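Local coordinates for protein acyl-CoA thioesterase (Alicyclobacillus acidocaldarius subsp. acidocaldarius, PDB 3RQB) that is of unknown function but, with two hotdog-type thioesterase domains in its chain, probably hydrolyses acyl-CoA thioesters, at residues H10-A15 / G41-A46; A45-K50 / F78-V83; L49-S54 / F94-M99; G113-S118 / A217-I222. One frame throughout, in Å; residues are numbered along the deposited sequence.

In the fold
Contacts 1, 2 and 3 all use helix 41-53 and follow one another along it. Its first turns meet helix 11-15 in contact 1, its middle packs on strand 77-87 in contact 2, and its last turns pack on strand 91-100 in contact 3. The two strands are antiparallel neighbours; between centres, contacts 2 and 3 are about 3 Å apart and contacts 1 and 2 about 11 Å. Contact 4, about 23 Å from contact 1 centre to centre, joins the loop after strand 103-113 to the start of helix 219-224 beside the second subunit. Contacts 2 and 3 thus seat the helix on the hotdog sheet, and contact 1 packs a second helix against its start.

Contact 1. Residues H10-A15 / G41-A46; sequences HAFDDA and GGITAA
Helix 41-53, the long helix of the hotdog fold, is met at its first turns by the short helix 11-15, where Phe-12 and Ala-15 pack on Ile-43 and Ala-46. The two segments cross at -61° with their axes 10.5 Å apart at the closest, a separation bridged by the phenyl ring from one side and Ile-43 from the other. Phe-12 holds CG anti to its backbone nitrogen (chi1 180°), which carries the ring off the side of its helix and into the gap. Its CD2 comes to 3.8 Å from Ile-43 CD1, and two atoms further round the ring CZ lies 3.8 Å from Ala-46 CB. The side chains of Phe-12 and Ile-43 run past one another, each heading for the other's helix. Ile-43 has a second partner: its CG1 lies 3.9 Å from Ala-15 CB. Ala-183, Ala-184 and Ala-187 of helix 182-188 touch the ring as well, and the neighbouring Asp-13 forms a salt bridge with Arg-178. With an alanine in place of Phe-12, Ile-43 CD1 and Ala-46 CB would probably lose their aromatic partner, opening a gap toward helix 182-188. No hydrogen bond crosses between the two segments; all four touching residues are buried, and their association rests on apolar packing, which depends on the fit of shapes and not on the direction of bonds.

Contact 2. Residues A45-K50 / F78-V83; sequences AATMLK and FVIEAV
Thr-47 CG2 touches two residues of the strand, lying 3.7 Å from Ile-80 CD1 and 3.9 Å from Phe-78 CZ. The threonine and the phenylalanine meet from the two sides, the methyl at the far end of the ring, whereas Ile-80 runs in at a slant to the threonine. A second side chain of the helix reaches the same isoleucine methyl: the selenium of Met-48, a selenomethionine, lies 4.2 Å from Ile-80 CD1. The CB of Met-48 points away from the strand, and it is the bends at chi2 (-54°) and chi3 that fold the selenium back to it. Ile-80 does the reverse and stretches out: chi2 at 178° carries CD1 to where both the threonine methyl and the selenium touch it, from directions roughly at right angles. This is the packing of a hotdog fold, in which a long helix lies against the concave side of an antiparallel sheet; here the helix and strand segments are 9.7 Å apart at their closest and their directions differ by 50°. Thr-47 turns its methyl to the strand while its hydroxyl bonds back to the carbonyl of Ile-43, one turn earlier, which satisfies the polar branch inside helix 41-53. Behind the first shell, Met-48 packs on Met-98, Thr-106 and Ala-108 of the next strands. The strand itself is held on one edge by backbone bonds of Phe-78 and Ile-80 to Gly-27 and Phe-25, and on the other by those of Val-79 and Glu-81 to Met-99 and Thr-97.

Contact 3. Residues L49-S54 / F94-M99; sequences LKAAMS and FTLTMM
One face of the Phe-94 ring carries the methyl of Ala-52, and the ring of Phe-112 meets it with its plane at about 65°. Ala-52 CB stands 3.7 Å from the centroid of the Phe-94 ring and 15° off the ring normal, a CH-pi contact displaced a little toward CG and CD2. Phe-94 reaches this place with CG anti to its own carbonyl carbon (chi1 -79°), which turns a ring face to the Ala-52 methyl. An alanine in its place would remove the ring, and Ala-52 would probably be left facing a gap, with Phe-112 deprived of its aromatic neighbour. Two residues on, Leu-96 extends its CD2 branch to the residue before Ala-52, 3.8 Å from Ala-51 CB, and the same methyl comes to 4.1 Å from Ala-52 CB. The two alanines have small side chains directed at the strand, which lets the helix segment come within 9.3 Å of it, axis to axis. At the end of this segment Lys-50 O takes two donors, the backbone N and the OG of Ser-54, the hydroxyl approaching from 53° out of the carbonyl plane. Strand 91-100 runs between strands 77-87 and 103-113: Leu-96 touches Ala-82 on one side, and Phe-112 on the other strand also packs on Ala-52 and Met-53, while Thr-95 meets Thr-107 of the second subunit.

Contact 4. Residues G113-S118 / A217-I222; sequences GIRRES and ADPETI
Arg-115 points its guanidinium at the start of helix 219-224, and Asp-218 CA lies over one face of that group, 4.1 Å above its plane and toward the rim. The side chain leaves the backbone with CG between N and the carbonyl carbon (chi1 43°) and turns at chi3 (-68°), which brings NH1 to 3.6 Å from Ala-217 O. That pair is not a hydrogen bond; NH1 instead bonds to Phe-215 O and NH2 to Leu-216 O. Farther back along the side chain, Arg-115 CD only brushes Pro-219 CD at 4.5 Å. The Asp-218 carboxylate is turned from the arginine to its own helix: Arg-115 NH2 and Asp-218 OD1 are 6.2 Å apart, too far for a salt bridge. As the N-cap residue, Asp-218 accepts from Thr-221 N at OD2 (3.0 Å), the donor arriving 58° out of the carboxylate plane; the Thr-221 hydroxyl is modelled too close to OD1 for that bond to be relied on. In the second subunit, Ser-240 O and His-241 O receive NH2 and NE of Arg-115, so one guanidinium serves four carbonyl oxygens across two chains. The arrangement ties the loop after strand 103-113 to the end of strand 206-215 and to the dimer partner. Its grip thus comes from a positive group among backbone carbonyls, to which the carboxylate would probably add no more than a weak long-range attraction.

Contact 1. Residues H10-A15 / G41-A46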
loop_
_atom_site.group_PDB
_atom_site.type_symbol
_atom_site.label_atom_id
_atom_site.label_comp_id
_atom_site.label_asym_id
_atom_site.label_seq_id
_atom_site.Cartn_x
_atom_site.Cartn_y
_atom_site.Cartn_z
ATOM N N HIS B 10 -4.206 -0.913 -29.614
ATOM C CA HIS B 10 -4.119 0.249 -28.743
ATOM C C HIS B 10 -2.748 0.237 -28.084
ATOM O O HIS B 10 -2.249 -0.822 -27.692
ATOM C CB HIS B 10 -5.208 0.215 -27.671
ATOM C CG HIS B 10 -5.250 1.445 -26.820
ATOM N ND1 HIS B 10 -6.260 2.380 -26.908
ATOM C CD2 HIS B 10 -4.400 1.902 -25.870
ATOM C CE1 HIS B 10 -6.034 3.357 -26.047
ATOM N NE2 HIS B 10 -4.911 3.090 -25.403
ATOM N N ALA B 11 -2.146 1.412 -27.958
ATOM C CA ALA B 11 -0.799 1.530 -27.409
ATOM C C ALA B 11 -0.660 0.762 -26.110
ATOM O O ALA B 11 0.272 -0.018 -25.936
ATOM C CB ALA B 11 -0.462 2.986 -27.173
ATOM N N PHE B 12 -1.599 0.991 -25.201
ATOM C CA PHE B 12 -1.610 0.313 -23.917
ATOM C C PHE B 12 -1.500 -1.202 -24.074
ATOM O O PHE B 12 -0.631 -1.837 -23.469
ATOM C CB PHE B 12 -2.894 0.654 -23.164
ATOM C CG PHE B 12 -2.997 -0.005 -21.823
ATOM C CD1 PHE B 12 -3.439 -1.313 -21.710
ATOM C CD2 PHE B 12 -2.646 0.678 -20.672
ATOM C CE1 PHE B 12 -3.531 -1.923 -20.473
ATOM C CE2 PHE B 12 -2.737 0.071 -19.430
ATOM C CZ PHE B 12 -3.180 -1.229 -19.329
ATOM N N ASP B 13 -2.385 -1.782 -24.877
ATOM C CA ASP B 13 -2.345 -3.219 -25.111
ATOM C C ASP B 13 -1.029 -3.599 -25.783
ATOM O O ASP B 13 -0.565 -4.742 -25.703
ATOM C CB ASP B 13 -3.539 -3.644 -25.965
ATOM C CG ASP B 13 -4.854 -3.343 -25.294
ATOM O OD1 ASP B 13 -4.927 -3.525 -24.064
ATOM O OD2 ASP B 13 -5.805 -2.919 -25.979
ATOM N N ASP B 14 -0.432 -2.620 -26.447
ATOM C CA ASP B 14 0.827 -2.827 -27.130
ATOM C C ASP B 14 1.970 -2.885 -26.119
ATOM O O ASP B 14 2.823 -3.758 -26.185
ATOM C CB ASP B 14 1.050 -1.714 -28.151
ATOM C CG ASP B 14 1.845 -2.174 -29.352
ATOM O OD1 ASP B 14 3.018 -1.756 -29.478
ATOM O OD2 ASP B 14 1.300 -2.960 -30.160
ATOM N N ALA B 15 1.975 -1.963 -25.166
ATOM C CA ALA B 15 3.018 -1.928 -24.141
ATOM C C ALA B 15 2.945 -3.125 -23.209
ATOM O O ALA B 15 3.969 -3.669 -22.788
ATOM C CB ALA B 15 2.915 -0.655 -23.336
ATOM N N GLY B 41 5.597 4.616 -14.420
ATOM C CA GLY B 41 5.346 3.619 -13.402
ATOM C C GLY B 41 4.057 2.859 -13.601
ATOM O O GLY B 41 3.982 1.665 -13.325
ATOM N N GLY B 42 3.033 3.555 -14.077
ATOM C CA GLY B 42 1.712 2.972 -14.191
ATOM C C GLY B 42 1.683 1.894 -15.249
ATOM O O GLY B 42 0.912 0.933 -15.163
ATOM N N ILE B 43 2.525 2.050 -16.264
ATOM C CA ILE B 43 2.560 1.062 -17.323
ATOM C C ILE B 43 3.313 -0.168 -16.864
ATOM O O ILE B 43 2.950 -1.299 -17.202
ATOM C CB ILE B 43 3.210 1.595 -18.588
ATOM C CG1 ILE B 43 2.535 0.945 -19.787
ATOM C CG2 ILE B 43 4.712 1.323 -18.575
ATOM C CD1 ILE B 43 1.040 0.786 -19.590
ATOM N N THR B 44 4.366 0.063 -16.090
ATOM C CA THR B 44 5.167 -1.020 -15.560
ATOM C C THR B 44 4.325 -1.853 -14.611
ATOM O O THR B 44 4.457 -3.071 -14.549
ATOM C CB THR B 44 6.366 -0.484 -14.784
ATOM O OG1 THR B 44 7.140 0.375 -15.628
ATOM C CG2 THR B 44 7.225 -1.638 -14.286
ATOM N N ALA B 45 3.458 -1.182 -13.867
ATOM C CA ALA B 45 2.613 -1.850 -12.886
ATOM C C ALA B 45 1.477 -2.605 -13.565
ATOM O O ALA B 45 1.160 -3.727 -13.170
ATOM C CB ALA B 45 2.069 -0.843 -11.861
ATOM N N ALA B 46 0.867 -1.983 -14.576
ATOM C CA ALA B 46 -0.152 -2.637 -15.395
ATOM C C ALA B 46 0.455 -3.903 -15.986
ATOM O O ALA B 46 -0.089 -4.998 -15.855
ATOM C CB ALA B 46 -0.624 -1.711 -16.494
#

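Contact 2. Residues A45-K50 / F78-V83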
loop_
_atom_site.group_PDB
_atom_site.type_symbol
_atom_site.label_atom_id
_atom_site.label_comp_id
_atom_site.label_asym_id
_atom_site.label_seq_id
_atom_site.Cartn_x
_atom_site.Cartn_y
_atom_site.Cartn_z
ATOM N N ALA B 45 3.458 -1.182 -13.867
ATOM C CA ALA B 45 2.613 -1.850 -12.886
ATOM C C ALA B 45 1.477 -2.605 -13.565
ATOM O O ALA B 45 1.160 -3.727 -13.170
ATOM C CB ALA B 45 2.069 -0.843 -11.861
ATOM N N ALA B 46 0.867 -1.983 -14.576
ATOM C CA ALA B 46 -0.152 -2.637 -15.395
ATOM C C ALA B 46 0.455 -3.903 -15.986
ATOM O O ALA B 46 -0.089 -4.998 -15.855
ATOM C CB ALA B 46 -0.624 -1.711 -16.494
ATOM N N THR B 47 1.614 -3.746 -16.611
ATOM C CA THR B 47 2.390 -4.895 -17.058
ATOM C C THR B 47 2.592 -5.973 -15.977
ATOM O O THR B 47 2.375 -7.145 -16.238
ATOM C CB THR B 47 3.750 -4.454 -17.594
ATOM O OG1 THR B 47 3.554 -3.705 -18.797
ATOM C CG2 THR B 47 4.605 -5.663 -17.889
HETATM N N MSE B 48 3.007 -5.586 -14.774
HETATM C CA MSE B 48 3.182 -6.548 -13.685
HETATM C C MSE B 48 1.905 -7.332 -13.409
HETATM O O MSE B 48 1.964 -8.496 -13.013
HETATM C CB MSE B 48 3.643 -5.857 -12.394
HETATM C CG MSE B 48 5.092 -5.395 -12.417
HETATM SE SE MSE B 48 6.331 -6.838 -12.865
HETATM C CE MSE B 48 7.154 -7.077 -11.113
ATOM N N LEU B 49 0.754 -6.689 -13.611
ATOM C CA LEU B 49 -0.551 -7.292 -13.308
ATOM C C LEU B 49 -1.060 -8.286 -14.369
ATOM O O LEU B 49 -1.612 -9.353 -14.037
ATOM C CB LEU B 49 -1.587 -6.190 -13.084
ATOM C CG LEU B 49 -3.011 -6.626 -12.731
ATOM C CD1 LEU B 49 -3.048 -7.360 -11.396
ATOM C CD2 LEU B 49 -3.933 -5.415 -12.704
ATOM N N LYS B 50 -0.877 -7.929 -15.640
ATOM C CA LYS B 50 -1.280 -8.795 -16.735
ATOM C C LYS B 50 -0.643 -10.152 -16.560
ATOM O O LYS B 50 -1.291 -11.170 -16.771
ATOM C CB LYS B 50 -0.869 -8.213 -18.083
ATOM C CG LYS B 50 -1.545 -6.901 -18.409
ATOM C CD LYS B 50 -3.052 -6.995 -18.216
ATOM C CE LYS B 50 -3.712 -7.851 -19.288
ATOM N NZ LYS B 50 -5.192 -7.927 -19.081
ATOM N N PHE B 78 12.402 -7.519 -21.405
ATOM C CA PHE B 78 12.499 -7.914 -20.011
ATOM C C PHE B 78 11.805 -9.245 -19.875
ATOM O O PHE B 78 11.166 -9.728 -20.817
ATOM C CB PHE B 78 11.795 -6.926 -19.106
ATOM C CG PHE B 78 10.358 -6.760 -19.432
ATOM C CD1 PHE B 78 9.418 -7.614 -18.908
ATOM C CD2 PHE B 78 9.945 -5.759 -20.293
ATOM C CE1 PHE B 78 8.090 -7.457 -19.221
ATOM C CE2 PHE B 78 8.613 -5.602 -20.617
ATOM C CZ PHE B 78 7.688 -6.445 -20.078
ATOM N N VAL B 79 11.959 -9.846 -18.704
ATOM C CA VAL B 79 11.337 -11.119 -18.404
ATOM C C VAL B 79 10.621 -11.042 -17.060
ATOM O O VAL B 79 11.137 -10.453 -16.111
ATOM C CB VAL B 79 12.399 -12.219 -18.378
ATOM C CG1 VAL B 79 12.355 -12.991 -17.069
ATOM C CG2 VAL B 79 12.213 -13.135 -19.558
ATOM N N ILE B 80 9.430 -11.627 -16.974
ATOM C CA ILE B 80 8.703 -11.639 -15.714
ATOM C C ILE B 80 8.411 -13.044 -15.267
ATOM O O ILE B 80 7.897 -13.849 -16.027
ATOM C CB ILE B 80 7.363 -10.919 -15.817
ATOM C CG1 ILE B 80 7.564 -9.517 -16.395
ATOM C CG2 ILE B 80 6.697 -10.852 -14.436
ATOM C CD1 ILE B 80 6.276 -8.730 -16.591
ATOM N N GLU B 81 8.707 -13.335 -14.013
ATOM C CA GLU B 81 8.399 -14.641 -13.467
ATOM C C GLU B 81 7.285 -14.505 -12.443
ATOM O O GLU B 81 7.506 -14.001 -11.342
ATOM C CB GLU B 81 9.647 -15.177 -12.794
ATOM C CG GLU B 81 9.541 -16.574 -12.280
ATOM C CD GLU B 81 10.865 -17.054 -11.745
ATOM O OE1 GLU B 81 11.755 -17.376 -12.568
ATOM O OE2 GLU B 81 11.019 -17.082 -10.503
ATOM N N ALA B 82 6.092 -14.981 -12.786
ATOM C CA ALA B 82 4.932 -14.803 -11.905
ATOM C C ALA B 82 4.453 -16.108 -11.231
ATOM O O ALA B 82 3.906 -16.984 -11.901
ATOM C CB ALA B 82 3.788 -14.136 -12.670
ATOM N N VAL B 83 4.636 -16.221 -9.909
ATOM C CA VAL B 83 4.238 -17.426 -9.161
ATOM C C VAL B 83 2.882 -17.305 -8.470
ATOM O O VAL B 83 2.646 -16.361 -7.707
ATOM C CB VAL B 83 5.272 -17.826 -8.067
ATOM C CG1 VAL B 83 4.831 -19.108 -7.366
ATOM C CG2 VAL B 83 6.658 -17.992 -8.657
#

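Contact 3. Residues L49-S54 / F94-M99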
loop_
_atom_site.group_PDB
_atom_site.type_symbol
_atom_site.label_atom_id
_atom_site.label_comp_id
_atom_site.label_asym_id
_atom_site.label_seq_id
_atom_site.Cartn_x
_atom_site.Cartn_y
_atom_site.Cartn_z
ATOM N N LEU B 49 0.754 -6.689 -13.611
ATOM C CA LEU B 49 -0.551 -7.292 -13.308
ATOM C C LEU B 49 -1.060 -8.286 -14.369
ATOM O O LEU B 49 -1.612 -9.353 -14.037
ATOM C CB LEU B 49 -1.587 -6.190 -13.084
ATOM C CG LEU B 49 -3.011 -6.626 -12.731
ATOM C CD1 LEU B 49 -3.048 -7.360 -11.396
ATOM C CD2 LEU B 49 -3.933 -5.415 -12.704
ATOM N N LYS B 50 -0.877 -7.929 -15.640
ATOM C CA LYS B 50 -1.280 -8.795 -16.735
ATOM C C LYS B 50 -0.643 -10.152 -16.560
ATOM O O LYS B 50 -1.291 -11.170 -16.771
ATOM C CB LYS B 50 -0.869 -8.213 -18.083
ATOM C CG LYS B 50 -1.545 -6.901 -18.409
ATOM C CD LYS B 50 -3.052 -6.995 -18.216
ATOM C CE LYS B 50 -3.712 -7.851 -19.288
ATOM N NZ LYS B 50 -5.192 -7.927 -19.081
ATOM N N ALA B 51 0.621 -10.156 -16.145
ATOM C CA ALA B 51 1.375 -11.397 -15.990
ATOM C C ALA B 51 0.576 -12.408 -15.188
ATOM O O ALA B 51 0.365 -13.527 -15.645
ATOM C CB ALA B 51 2.701 -11.127 -15.307
ATOM N N ALA B 52 0.124 -11.999 -14.004
ATOM C CA ALA B 52 -0.658 -12.861 -13.125
ATOM C C ALA B 52 -2.027 -13.108 -13.726
ATOM O O ALA B 52 -2.550 -14.222 -13.653
ATOM C CB ALA B 52 -0.799 -12.244 -11.742
HETATM N N MSE B 53 -2.614 -12.068 -14.312
HETATM C CA MSE B 53 -3.894 -12.226 -15.001
HETATM C C MSE B 53 -3.846 -13.282 -16.115
HETATM O O MSE B 53 -4.765 -14.101 -16.264
HETATM C CB MSE B 53 -4.344 -10.899 -15.577
HETATM C CG MSE B 53 -4.777 -9.905 -14.547
HETATM SE SE MSE B 53 -6.121 -8.771 -15.335
HETATM C CE MSE B 53 -7.579 -10.082 -15.352
ATOM N N SER B 54 -2.764 -13.254 -16.887
ATOM C CA SER B 54 -2.575 -14.168 -18.006
ATOM C C SER B 54 -2.096 -15.545 -17.562
ATOM O O SER B 54 -2.027 -16.484 -18.362
ATOM C CB SER B 54 -1.573 -13.582 -18.984
ATOM O OG SER B 54 -1.797 -12.196 -19.139
ATOM N N PHE B 94 -0.154 -13.892 -5.668
ATOM C CA PHE B 94 0.942 -13.994 -6.641
ATOM C C PHE B 94 2.200 -13.262 -6.208
ATOM O O PHE B 94 2.132 -12.225 -5.548
ATOM C CB PHE B 94 0.517 -13.433 -8.001
ATOM C CG PHE B 94 -0.322 -14.375 -8.813
ATOM C CD1 PHE B 94 -1.691 -14.454 -8.611
ATOM C CD2 PHE B 94 0.257 -15.174 -9.788
ATOM C CE1 PHE B 94 -2.466 -15.326 -9.358
ATOM C CE2 PHE B 94 -0.514 -16.046 -10.543
ATOM C CZ PHE B 94 -1.880 -16.124 -10.324
ATOM N N THR B 95 3.351 -13.793 -6.606
ATOM C CA THR B 95 4.637 -13.123 -6.396
ATOM C C THR B 95 5.325 -12.931 -7.744
ATOM O O THR B 95 5.539 -13.891 -8.480
ATOM C CB THR B 95 5.562 -13.933 -5.459
ATOM O OG1 THR B 95 5.173 -13.721 -4.093
ATOM C CG2 THR B 95 7.017 -13.509 -5.644
ATOM N N LEU B 96 5.668 -11.697 -8.084
ATOM C CA LEU B 96 6.225 -11.455 -9.409
ATOM C C LEU B 96 7.539 -10.704 -9.407
ATOM O O LEU B 96 7.839 -9.900 -8.512
ATOM C CB LEU B 96 5.229 -10.726 -10.304
ATOM C CG LEU B 96 3.788 -11.216 -10.241
ATOM C CD1 LEU B 96 3.042 -10.474 -9.144
ATOM C CD2 LEU B 96 3.114 -11.007 -11.573
ATOM N N THR B 97 8.321 -10.995 -10.438
ATOM C CA THR B 97 9.658 -10.462 -10.592
ATOM C C THR B 97 9.940 -10.172 -12.059
ATOM O O THR B 97 9.706 -11.022 -12.921
ATOM C CB THR B 97 10.677 -11.479 -10.066
ATOM O OG1 THR B 97 10.271 -11.928 -8.762
ATOM C CG2 THR B 97 12.062 -10.860 -9.994
HETATM N N MSE B 98 10.458 -8.980 -12.338
HETATM C CA MSE B 98 10.815 -8.593 -13.700
HETATM C C MSE B 98 12.323 -8.412 -13.832
HETATM O O MSE B 98 12.920 -7.620 -13.108
HETATM C CB MSE B 98 10.098 -7.304 -14.111
HETATM C CG MSE B 98 10.555 -6.760 -15.464
HETATM SE SE MSE B 98 9.887 -4.969 -15.847
HETATM C CE MSE B 98 7.943 -5.310 -15.699
HETATM N N MSE B 99 12.929 -9.142 -14.763
HETATM C CA MSE B 99 14.372 -9.073 -14.980
HETATM C C MSE B 99 14.743 -8.623 -16.382
HETATM O O MSE B 99 14.086 -8.984 -17.350
HETATM C CB MSE B 99 15.011 -10.433 -14.706
HETATM C CG MSE B 99 15.113 -10.762 -13.232
HETATM SE SE MSE B 99 15.069 -12.672 -12.883
HETATM C CE MSE B 99 13.265 -13.075 -13.561
#

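Contact 4. Residues G113-S118 / A217-I222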
loop_
_atom_site.group_PDB
_atom_site.type_symbol
_atom_site.label_atom_id
_atom_site.label_comp_id
_atom_site.label_asym_id
_atom_site.label_seq_id
_atom_site.Cartn_x
_atom_site.Cartn_y
_atom_site.Cartn_z
ATOM N N GLY B 113 -9.108 -12.820 -6.199
ATOM C CA GLY B 113 -10.154 -13.506 -5.473
ATOM C C GLY B 113 -11.497 -13.420 -6.161
ATOM O O GLY B 113 -11.739 -12.528 -6.977
ATOM N N ILE B 114 -12.373 -14.361 -5.833
ATOM C CA ILE B 114 -13.733 -14.343 -6.338
ATOM C C ILE B 114 -14.631 -13.749 -5.279
ATOM O O ILE B 114 -14.697 -14.255 -4.151
ATOM C CB ILE B 114 -14.226 -15.754 -6.659
ATOM C CG1 ILE B 114 -13.260 -16.433 -7.638
ATOM C CG2 ILE B 114 -15.668 -15.697 -7.196
ATOM C CD1 ILE B 114 -12.861 -17.850 -7.242
ATOM N N ARG B 115 -15.321 -12.672 -5.636
ATOM C CA ARG B 115 -16.184 -12.000 -4.669
ATOM C C ARG B 115 -17.674 -12.004 -5.013
ATOM O O ARG B 115 -18.081 -12.038 -6.185
ATOM C CB ARG B 115 -15.684 -10.583 -4.351
ATOM C CG ARG B 115 -15.229 -9.791 -5.555
ATOM C CD ARG B 115 -14.257 -8.679 -5.166
ATOM N NE ARG B 115 -14.874 -7.611 -4.379
ATOM C CZ ARG B 115 -14.490 -6.341 -4.439
ATOM N NH1 ARG B 115 -13.500 -5.993 -5.250
ATOM N NH2 ARG B 115 -15.095 -5.420 -3.700
ATOM N N ARG B 116 -18.469 -11.972 -3.947
ATOM C CA ARG B 116 -19.919 -12.019 -4.020
ATOM C C ARG B 116 -20.472 -10.764 -3.321
ATOM O O ARG B 116 -19.771 -10.119 -2.534
ATOM C CB ARG B 116 -20.430 -13.328 -3.390
ATOM C CG ARG B 116 -19.885 -14.606 -4.079
ATOM C CD ARG B 116 -19.755 -15.818 -3.136
ATOM N NE ARG B 116 -18.383 -16.019 -2.665
ATOM C CZ ARG B 116 -17.975 -17.063 -1.946
ATOM N NH1 ARG B 116 -18.831 -18.022 -1.609
ATOM N NH2 ARG B 116 -16.705 -17.150 -1.567
ATOM N N GLU B 117 -21.716 -10.407 -3.630
ATOM C CA GLU B 117 -22.288 -9.134 -3.194
ATOM C C GLU B 117 -22.583 -9.030 -1.693
ATOM O O GLU B 117 -23.094 -9.957 -1.070
ATOM C CB GLU B 117 -23.548 -8.824 -3.998
ATOM C CG GLU B 117 -24.031 -7.402 -3.833
ATOM C CD GLU B 117 -24.938 -6.970 -4.967
ATOM O OE1 GLU B 117 -26.145 -7.282 -4.893
ATOM O OE2 GLU B 117 -24.447 -6.327 -5.929
ATOM N N SER B 118 -22.270 -7.881 -1.118
ATOM C CA SER B 118 -22.430 -7.711 0.308
ATOM C C SER B 118 -23.198 -6.434 0.590
ATOM O O SER B 118 -23.566 -5.708 -0.332
ATOM C CB SER B 118 -21.052 -7.634 0.955
ATOM O OG SER B 118 -20.287 -6.591 0.371
ATOM N N ALA B 217 -14.103 -1.455 -6.190
ATOM C CA ALA B 217 -15.277 -1.757 -6.974
ATOM C C ALA B 217 -15.184 -3.176 -7.502
ATOM O O ALA B 217 -14.112 -3.636 -7.928
ATOM C CB ALA B 217 -15.418 -0.777 -8.111
ATOM N N ASP B 218 -16.318 -3.866 -7.460
ATOM C CA ASP B 218 -16.444 -5.181 -8.064
ATOM C C ASP B 218 -16.039 -5.076 -9.517
ATOM O O ASP B 218 -16.236 -4.043 -10.151
ATOM C CB ASP B 218 -17.900 -5.634 -7.997
ATOM C CG ASP B 218 -18.847 -4.634 -8.652
ATOM O OD1 ASP B 218 -18.939 -3.494 -8.135
ATOM O OD2 ASP B 218 -19.490 -4.982 -9.673
ATOM N N PRO B 219 -15.496 -6.159 -10.066
ATOM C CA PRO B 219 -15.098 -6.170 -11.473
ATOM C C PRO B 219 -16.162 -5.627 -12.442
ATOM O O PRO B 219 -15.803 -4.884 -13.358
ATOM C CB PRO B 219 -14.824 -7.655 -11.726
ATOM C CG PRO B 219 -14.280 -8.137 -10.422
ATOM C CD PRO B 219 -15.081 -7.390 -9.369
ATOM N N GLU B 220 -17.434 -5.970 -12.237
ATOM C CA GLU B 220 -18.498 -5.612 -13.181
ATOM C C GLU B 220 -18.681 -4.109 -13.253
ATOM O O GLU B 220 -18.859 -3.540 -14.336
ATOM C CB GLU B 220 -19.819 -6.281 -12.802
ATOM C CG GLU B 220 -19.761 -7.811 -12.759
ATOM C CD GLU B 220 -19.477 -8.372 -11.364
ATOM O OE1 GLU B 220 -18.358 -8.177 -10.838
ATOM O OE2 GLU B 220 -20.385 -9.022 -10.795
ATOM N N THR B 221 -18.631 -3.475 -12.086
ATOM C CA THR B 221 -18.686 -2.024 -11.992
ATOM C C THR B 221 -17.568 -1.399 -12.805
ATOM O O THR B 221 -17.792 -0.485 -13.606
ATOM C CB THR B 221 -18.506 -1.548 -10.548
ATOM O OG1 THR B 221 -19.672 -1.877 -9.775
ATOM C CG2 THR B 221 -18.270 -0.030 -10.522
ATOM N N ILE B 222 -16.355 -1.895 -12.589
ATOM C CA ILE B 222 -15.184 -1.380 -13.289
ATOM C C ILE B 222 -15.401 -1.374 -14.812
ATOM O O ILE B 222 -15.254 -0.341 -15.478
ATOM C CB ILE B 222 -13.906 -2.168 -12.890
ATOM C CG1 ILE B 222 -13.452 -1.754 -11.474
ATOM C CG2 ILE B 222 -12.803 -1.954 -13.921
ATOM C CD1 ILE B 222 -12.419 -2.682 -10.802
#